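Local coordinates for protein homoaconitase large subunit (Methanocaldococcus jannaschii, PDB 4KP2) that forms the large subunit of a hydro-lyase that dehydrates (R)-homocitrate to cis-homoaconitate and rehydrates it to homoisocitrate, using a [4Fe-4S] cluster, at residues Ile118-Leu123 against Cys142-Phe147; Asp223-Leu228 against Asp245-Asp250. All coordinates share one frame; numbering follows the deposited sequence.

Contact 1 (Ile118-Leu123 against Cys142-Phe147); sequences ICHQIL and CTHGAF
The imidazoles of H120 and H144 meet obliquely, their planes at 74° and their centroids 5.0 Å apart. One face of the H120 ring is taken by the sulfur of its own neighbour, C119 SG, 3.7 Å above the plane and over the ring centre. H144 is met differently: the backbone carbonyl H120 O lies at its edge, in the ring plane, with H144 CE1 3.1 Å away. L123 packs its aliphatic CB and CD2 against the same end of the ring, CB 3.4 Å from H144 CE1 and CD2 as close to H144 NE2.

H144 carries CG anti to its carbonyl carbon (chi1 -48°), which sends the imidazole out of the loop to cross H120 and L123 at about a right angle. The polar link between the rings runs from H120 ND1 to H144 NE2 at 3.2 Å, but the N-H...N angle of 121° makes it weak. The far nitrogen, H120 NE2, has its stronger partner in D138 OD1. T143 OG1, 4.3 Å from H120 CD2, is hydrogen-bonded to H140 O.

H120 sits in the first turn of helix 119-126, its side chain about 4 Å from that of C323, a predicted ligand of the [4Fe-4S] cluster. This helix and the H144 loop are connections of one parallel sheet, before and after strand 133-136, in the alpha-beta-alpha sandwich of the aconitase family. With D138 at one nitrogen, H144 at the other and sulfur over a face, the H120 ring is probably held from turning; D138 appears to be its main polar anchor.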
ATOM      1  N   ILE A 118       5.379 -12.099  -1.302  1.00 36.71           N
ATOM      2  CA  ILE A 118       5.480 -12.884  -0.079  1.00 43.29           C
ATOM      3  C   ILE A 118       6.627 -13.884  -0.182  1.00 42.22           C
ATOM      4  O   ILE A 118       6.868 -14.454  -1.245  1.00 43.29           O
ATOM      5  CB  ILE A 118       4.160 -13.626   0.215  1.00 41.44           C
ATOM      6  CG1 ILE A 118       2.987 -12.644   0.198  1.00 45.37           C
ATOM      7  CG2 ILE A 118       4.224 -14.348   1.553  1.00 37.37           C
ATOM      8  CD1 ILE A 118       1.652 -13.290   0.454  1.00 48.37           C
ATOM      9  N   CYS A 119       7.332 -14.076   0.928  1.00 34.17           N
ATOM     10  CA  CYS A 119       8.491 -14.961   0.987  1.00 39.83           C
ATOM     11  C   CYS A 119       8.189 -16.376   0.500  1.00 39.51           C
ATOM     12  O   CYS A 119       8.961 -16.954  -0.265  1.00 42.38           O
ATOM     13  CB  CYS A 119       9.035 -15.014   2.415  1.00 41.96           C
ATOM     14  SG  CYS A 119       7.843 -15.611   3.641  1.00 44.67           S
ATOM     15  N   HIS A 120       7.068 -16.929   0.946  1.00 39.08           N
ATOM     16  CA  HIS A 120       6.689 -18.284   0.565  1.00 38.85           C
ATOM     17  C   HIS A 120       6.265 -18.359  -0.896  1.00 43.47           C
ATOM     18  O   HIS A 120       6.507 -19.359  -1.571  1.00 53.52           O
ATOM     19  CB  HIS A 120       5.566 -18.801   1.464  1.00 40.37           C
ATOM     20  CG  HIS A 120       5.951 -18.902   2.909  1.00 45.70           C
ATOM     21  ND1 HIS A 120       7.210 -19.277   3.315  1.00 47.16           N
ATOM     22  CD2 HIS A 120       5.240 -18.669   4.036  1.00 46.10           C
ATOM     23  CE1 HIS A 120       7.261 -19.275   4.638  1.00 47.36           C
ATOM     24  NE2 HIS A 120       6.080 -18.910   5.098  1.00 48.81           N
ATOM     25  N   GLN A 121       5.629 -17.297  -1.382  1.00 41.41           N
ATOM     26  CA  GLN A 121       5.186 -17.247  -2.769  1.00 40.73           C
ATOM     27  C   GLN A 121       6.378 -17.154  -3.717  1.00 44.50           C
ATOM     28  O   GLN A 121       6.413 -17.823  -4.748  1.00 41.80           O
ATOM     29  CB  GLN A 121       4.239 -16.067  -2.990  1.00 40.58           C
ATOM     30  CG  GLN A 121       3.655 -16.000  -4.391  1.00 38.64           C
ATOM     31  CD  GLN A 121       2.771 -17.189  -4.717  1.00 40.44           C
ATOM     32  OE1 GLN A 121       2.157 -17.784  -3.830  1.00 27.29           O
ATOM     33  NE2 GLN A 121       2.703 -17.542  -5.996  1.00 45.51           N
ATOM     34  N   ILE A 122       7.349 -16.320  -3.358  1.00 45.80           N
ATOM     35  CA  ILE A 122       8.580 -16.190  -4.131  1.00 47.30           C
ATOM     36  C   ILE A 122       9.335 -17.513  -4.145  1.00 52.24           C
ATOM     37  O   ILE A 122       9.844 -17.945  -5.181  1.00 52.18           O
ATOM     38  CB  ILE A 122       9.493 -15.093  -3.548  1.00 42.06           C
ATOM     39  CG1 ILE A 122       8.850 -13.717  -3.717  1.00 45.51           C
ATOM     40  CG2 ILE A 122      10.862 -15.117  -4.214  1.00 43.64           C
ATOM     41  CD1 ILE A 122       9.675 -12.588  -3.146  1.00 48.47           C
ATOM     42  N   LEU A 123       9.387 -18.157  -2.984  1.00 49.47           N
ATOM     43  CA  LEU A 123      10.091 -19.423  -2.828  1.00 50.61           C
ATOM     44  C   LEU A 123       9.458 -20.507  -3.695  1.00 52.98           C
ATOM     45  O   LEU A 123      10.147 -21.386  -4.212  1.00 52.37           O
ATOM     46  CB  LEU A 123      10.079 -19.851  -1.359  1.00 46.38           C
ATOM     47  CG  LEU A 123      11.389 -20.372  -0.770  1.00 47.81           C
ATOM     48  CD1 LEU A 123      12.492 -19.346  -0.956  1.00 50.48           C
ATOM     49  CD2 LEU A 123      11.210 -20.701   0.703  1.00 42.57           C
ATOM     50  N   CYS A 142       5.709 -24.575   6.100  1.00 42.78           N
ATOM     51  CA  CYS A 142       5.074 -25.848   5.767  1.00 42.06           C
ATOM     52  C   CYS A 142       4.322 -25.802   4.436  1.00 42.83           C
ATOM     53  O   CYS A 142       3.933 -26.840   3.900  1.00 48.30           O
ATOM     54  CB  CYS A 142       4.122 -26.271   6.887  1.00 40.90           C
ATOM     55  SG  CYS A 142       2.883 -25.024   7.321  1.00 48.23           S
ATOM     56  N   THR A 143       4.121 -24.595   3.915  1.00 40.68           N
ATOM     57  CA  THR A 143       3.440 -24.390   2.640  1.00 48.96           C
ATOM     58  C   THR A 143       4.142 -25.125   1.501  1.00 48.56           C
ATOM     59  O   THR A 143       3.497 -25.627   0.579  1.00 50.76           O
ATOM     60  CB  THR A 143       3.365 -22.885   2.298  1.00 41.27           C
ATOM     61  OG1 THR A 143       2.765 -22.173   3.387  1.00 48.05           O
ATOM     62  CG2 THR A 143       2.550 -22.654   1.034  1.00 38.67           C
ATOM     63  N   HIS A 144       5.467 -25.204   1.584  1.00 43.48           N
ATOM     64  CA  HIS A 144       6.281 -25.775   0.516  1.00 40.95           C
ATOM     65  C   HIS A 144       6.293 -27.299   0.526  1.00 45.26           C
ATOM     66  O   HIS A 144       7.121 -27.927  -0.136  1.00 43.35           O
ATOM     67  CB  HIS A 144       7.709 -25.235   0.604  1.00 41.49           C
ATOM     68  CG  HIS A 144       7.776 -23.747   0.757  1.00 45.04           C
ATOM     69  ND1 HIS A 144       7.470 -22.881  -0.271  1.00 46.79           N
ATOM     70  CD2 HIS A 144       8.103 -22.975   1.817  1.00 46.95           C
ATOM     71  CE1 HIS A 144       7.610 -21.637   0.151  1.00 50.33           C
ATOM     72  NE2 HIS A 144       7.994 -21.664   1.414  1.00 50.16           N
ATOM     73  N   GLY A 145       5.373 -27.891   1.279  1.00 41.95           N
ATOM     74  CA  GLY A 145       5.207 -29.331   1.283  1.00 44.16           C
ATOM     75  C   GLY A 145       4.328 -29.757   0.125  1.00 46.20           C
ATOM     76  O   GLY A 145       4.135 -30.948  -0.121  1.00 52.38           O
ATOM     77  N   ALA A 146       3.796 -28.772  -0.592  1.00 43.56           N
ATOM     78  CA  ALA A 146       2.950 -29.028  -1.749  1.00 43.68           C
ATOM     79  C   ALA A 146       3.790 -29.446  -2.950  1.00 45.43           C
ATOM     80  O   ALA A 146       3.265 -29.942  -3.948  1.00 42.72           O
ATOM     81  CB  ALA A 146       2.126 -27.798  -2.080  1.00 45.36           C
ATOM     82  N   PHE A 147       5.098 -29.236  -2.846  1.00 42.08           N
ATOM     83  CA  PHE A 147       6.032 -29.630  -3.892  1.00 43.05           C
ATOM     84  C   PHE A 147       6.549 -31.042  -3.648  1.00 46.11           C
ATOM     85  O   PHE A 147       7.270 -31.601  -4.475  1.00 42.78           O
ATOM     86  CB  PHE A 147       7.206 -28.652  -3.954  1.00 39.81           C
ATOM     87  CG  PHE A 147       6.842 -27.302  -4.494  1.00 45.15           C
ATOM     88  CD1 PHE A 147       6.313 -26.326  -3.665  1.00 45.26           C
ATOM     89  CD2 PHE A 147       7.029 -27.006  -5.833  1.00 52.52           C
ATOM     90  CE1 PHE A 147       5.977 -25.081  -4.163  1.00 53.46           C
ATOM     91  CE2 PHE A 147       6.696 -25.765  -6.339  1.00 53.37           C
ATOM     92  CZ  PHE A 147       6.169 -24.799  -5.502  1.00 57.85           C
TER

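Contact 2 (Asp223-Leu228 against Asp245-Asp250); sequences DGRLTL and DEITYD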
ATOM      1  N   ASP A 223      -2.131 -24.229  -6.866  1.00 50.17           N
ATOM      2  CA  ASP A 223      -2.748 -23.155  -6.093  1.00 48.52           C
ATOM      3  C   ASP A 223      -3.572 -23.724  -4.945  1.00 46.04           C
ATOM      4  O   ASP A 223      -3.710 -23.096  -3.894  1.00 48.38           O
ATOM      5  CB  ASP A 223      -3.628 -22.275  -6.986  1.00 45.16           C
ATOM      6  CG  ASP A 223      -2.828 -21.522  -8.034  1.00 47.45           C
ATOM      7  OD1 ASP A 223      -1.600 -21.380  -7.859  1.00 50.74           O
ATOM      8  OD2 ASP A 223      -3.430 -21.065  -9.030  1.00 49.63           O
ATOM      9  N   GLY A 224      -4.118 -24.918  -5.152  1.00 49.02           N
ATOM     10  CA  GLY A 224      -4.897 -25.586  -4.126  1.00 56.40           C
ATOM     11  C   GLY A 224      -4.022 -26.342  -3.146  1.00 49.36           C
ATOM     12  O   GLY A 224      -4.292 -26.364  -1.944  1.00 50.38           O
ATOM     13  N   ARG A 225      -2.966 -26.963  -3.661  1.00 47.71           N
ATOM     14  CA  ARG A 225      -2.051 -27.736  -2.830  1.00 55.75           C
ATOM     15  C   ARG A 225      -1.239 -26.834  -1.904  1.00 51.36           C
ATOM     16  O   ARG A 225      -0.887 -27.228  -0.791  1.00 48.23           O
ATOM     17  CB  ARG A 225      -1.123 -28.584  -3.700  1.00 45.11           C
ATOM     18  CG  ARG A 225      -1.854 -29.623  -4.529  1.00 46.51           C
ATOM     19  CD  ARG A 225      -0.891 -30.469  -5.338  1.00 50.18           C
ATOM     20  NE  ARG A 225      -1.595 -31.472  -6.130  1.00 52.39           N
ATOM     21  CZ  ARG A 225      -0.995 -32.358  -6.916  1.00 51.33           C
ATOM     22  NH1 ARG A 225       0.328 -32.368  -7.018  1.00 46.70           N
ATOM     23  NH2 ARG A 225      -1.716 -33.235  -7.601  1.00 54.05           N
ATOM     24  N   LEU A 226      -0.948 -25.625  -2.372  1.00 51.74           N
ATOM     25  CA  LEU A 226      -0.252 -24.637  -1.557  1.00 47.56           C
ATOM     26  C   LEU A 226      -1.106 -24.227  -0.363  1.00 53.84           C
ATOM     27  O   LEU A 226      -0.591 -23.995   0.730  1.00 52.08           O
ATOM     28  CB  LEU A 226       0.101 -23.404  -2.390  1.00 44.21           C
ATOM     29  CG  LEU A 226       1.556 -23.263  -2.843  1.00 50.62           C
ATOM     30  CD1 LEU A 226       1.998 -24.471  -3.650  1.00 47.21           C
ATOM     31  CD2 LEU A 226       1.739 -21.983  -3.644  1.00 48.92           C
ATOM     32  N   THR A 227      -2.413 -24.140  -0.583  1.00 50.44           N
ATOM     33  CA  THR A 227      -3.346 -23.742   0.463  1.00 50.35           C
ATOM     34  C   THR A 227      -3.460 -24.807   1.550  1.00 52.02           C
ATOM     35  O   THR A 227      -3.474 -24.494   2.742  1.00 51.69           O
ATOM     36  CB  THR A 227      -4.745 -23.460  -0.116  1.00 47.83           C
ATOM     37  OG1 THR A 227      -4.655 -22.431  -1.109  1.00 46.49           O
ATOM     38  CG2 THR A 227      -5.701 -23.016   0.981  1.00 49.47           C
ATOM     39  N   LEU A 228      -3.536 -26.065   1.131  1.00 49.07           N
ATOM     40  CA  LEU A 228      -3.679 -27.180   2.062  1.00 50.84           C
ATOM     41  C   LEU A 228      -2.463 -27.337   2.970  1.00 52.27           C
ATOM     42  O   LEU A 228      -2.601 -27.607   4.163  1.00 53.97           O
ATOM     43  CB  LEU A 228      -3.941 -28.484   1.305  1.00 51.99           C
ATOM     44  CG  LEU A 228      -5.396 -28.955   1.239  1.00 46.55           C
ATOM     45  CD1 LEU A 228      -6.298 -27.863   0.684  1.00 54.71           C
ATOM     46  CD2 LEU A 228      -5.510 -30.223   0.406  1.00 42.05           C
ATOM     47  N   ASP A 245       3.351 -34.883  -8.371  1.00 58.00           N
ATOM     48  CA  ASP A 245       2.869 -35.546  -9.575  1.00 59.45           C
ATOM     49  C   ASP A 245       3.090 -34.668 -10.800  1.00 63.25           C
ATOM     50  O   ASP A 245       3.825 -33.684 -10.741  1.00 63.38           O
ATOM     51  CB  ASP A 245       1.387 -35.894  -9.438  1.00 55.56           C
ATOM     52  CG  ASP A 245       0.506 -34.666  -9.336  1.00 59.80           C
ATOM     53  OD1 ASP A 245       1.004 -33.610  -8.891  1.00 57.20           O
ATOM     54  OD2 ASP A 245      -0.685 -34.757  -9.700  1.00 61.45           O
ATOM     55  N   GLU A 246       2.444 -35.028 -11.904  1.00 64.57           N
ATOM     56  CA  GLU A 246       2.590 -34.299 -13.160  1.00 64.04           C
ATOM     57  C   GLU A 246       2.143 -32.844 -13.047  1.00 64.49           C
ATOM     58  O   GLU A 246       2.703 -31.964 -13.700  1.00 65.13           O
ATOM     59  CB  GLU A 246       1.816 -34.997 -14.280  1.00 64.09           C
ATOM     60  CG  GLU A 246       2.695 -35.719 -15.289  1.00 65.58           C
ATOM     61  CD  GLU A 246       3.444 -36.891 -14.684  1.00 75.72           C
ATOM     62  OE1 GLU A 246       2.959 -37.460 -13.683  1.00 75.09           O
ATOM     63  OE2 GLU A 246       4.520 -37.244 -15.214  1.00 70.88           O
ATOM     64  N   ILE A 247       1.133 -32.601 -12.219  1.00 59.96           N
ATOM     65  CA  ILE A 247       0.631 -31.249 -12.002  1.00 57.05           C
ATOM     66  C   ILE A 247       1.703 -30.391 -11.338  1.00 60.16           C
ATOM     67  O   ILE A 247       1.831 -29.199 -11.628  1.00 58.94           O
ATOM     68  CB  ILE A 247      -0.644 -31.256 -11.139  1.00 54.64           C
ATOM     69  CG1 ILE A 247      -1.722 -32.117 -11.798  1.00 50.66           C
ATOM     70  CG2 ILE A 247      -1.157 -29.839 -10.919  1.00 51.17           C
ATOM     71  CD1 ILE A 247      -3.035 -32.128 -11.053  1.00 47.22           C
ATOM     72  N   THR A 248       2.479 -31.010 -10.455  1.00 61.98           N
ATOM     73  CA  THR A 248       3.569 -30.321  -9.777  1.00 60.21           C
ATOM     74  C   THR A 248       4.657 -29.920 -10.770  1.00 56.61           C
ATOM     75  O   THR A 248       5.209 -28.822 -10.688  1.00 55.91           O
ATOM     76  CB  THR A 248       4.187 -31.196  -8.667  1.00 55.58           C
ATOM     77  OG1 THR A 248       3.160 -31.621  -7.762  1.00 50.02           O
ATOM     78  CG2 THR A 248       5.246 -30.421  -7.898  1.00 58.59           C
ATOM     79  N   TYR A 249       4.956 -30.812 -11.710  1.00 57.17           N
ATOM     80  CA  TYR A 249       5.984 -30.543 -12.711  1.00 58.26           C
ATOM     81  C   TYR A 249       5.536 -29.478 -13.709  1.00 59.02           C
ATOM     82  O   TYR A 249       6.353 -28.701 -14.203  1.00 56.11           O
ATOM     83  CB  TYR A 249       6.372 -31.825 -13.449  1.00 59.08           C
ATOM     84  CG  TYR A 249       6.876 -32.930 -12.549  1.00 61.83           C
ATOM     85  CD1 TYR A 249       7.986 -32.737 -11.737  1.00 62.16           C
ATOM     86  CD2 TYR A 249       6.252 -34.169 -12.521  1.00 67.62           C
ATOM     87  CE1 TYR A 249       8.452 -33.746 -10.913  1.00 66.73           C
ATOM     88  CE2 TYR A 249       6.709 -35.183 -11.703  1.00 70.55           C
ATOM     89  CZ  TYR A 249       7.810 -34.967 -10.901  1.00 70.81           C
ATOM     90  OH  TYR A 249       8.270 -35.975 -10.085  1.00 59.93           O
ATOM     91  N   ASP A 250       4.239 -29.447 -14.002  1.00 62.78           N
ATOM     92  CA  ASP A 250       3.687 -28.469 -14.933  1.00 61.90           C
ATOM     93  C   ASP A 250       3.823 -27.054 -14.383  1.00 60.38           C
ATOM     94  O   ASP A 250       4.024 -26.101 -15.136  1.00 61.81           O
ATOM     95  CB  ASP A 250       2.220 -28.777 -15.236  1.00 62.67           C
ATOM     96  CG  ASP A 250       2.042 -30.067 -16.013  1.00 62.99           C
ATOM     97  OD1 ASP A 250       2.966 -30.441 -16.766  1.00 63.83           O
ATOM     98  OD2 ASP A 250       0.978 -30.705 -15.873  1.00 63.05           O
TER
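R225 reaches from helix 222-230 to D245 as a fully stretched rod. From CB the chain runs through CG and CD to NE without a kink (chi3 180°), carrying the guanidinium to the start of helix 246-254. NE turns to V217 O. Beyond CZ, NH2 gives a good bond to D245 OD2, 2.8 Å long with an N-H...O angle of 161°; it leaves close to the guanidinium plane but strikes OD2 from above the carboxylate plane. NH2 also makes a weak bond to K218 O. NH1 completes the salt bridge at D245 OD1, though the modelled 2.3 Å is too short for its exact length to be trusted. I247 CB lies over one guanidinium face, and I247 CD1 comes within 3.9 Å of R225 NH2.

D245 does double duty as the N-cap of helix 246-254: its OD1 accepts a weak bond from T248 N (3.4 Å) and another, nearly in line with its own C-O bond, from T248 OG1 at 3.1 Å. A valine in place of T248 would probably leave D245 OD1 without this hydroxyl donor and the carboxylate less firmly fixed in its rotation.

The buried guanidinium thus sits where two helix ends come together: the cation probably suits the C-terminal carbonyls of the short helix 215-219, and the D245 carboxylate the N-terminus of helix 246-254. Strand 239-242 of the mixed sheet links helix 222-230 to the capped helix, so the ion pair joins the helices before and after it.

Both contacts are buried, but contact 1 lies deeper: its centre is about 6 Å from the centre of the chain, that of contact 2 about 13 Å, and I247 in contact 2 is partly exposed. They share no helix or strand, yet they abut: A146 and T143 of the loop in contact 1 rest on helix 222-230, with A146 CB 3.3 Å from R225 O and T143 CG2 3.4 Å from L226 O. Their chemistry differs accordingly. Near the predicted cluster ligands, 118-123 and 142-147 meet through imidazoles, leucine and one weak bond; farther out, 223-228 and 245-250 join through an arginine-aspartate salt bridge that also uses helix ends.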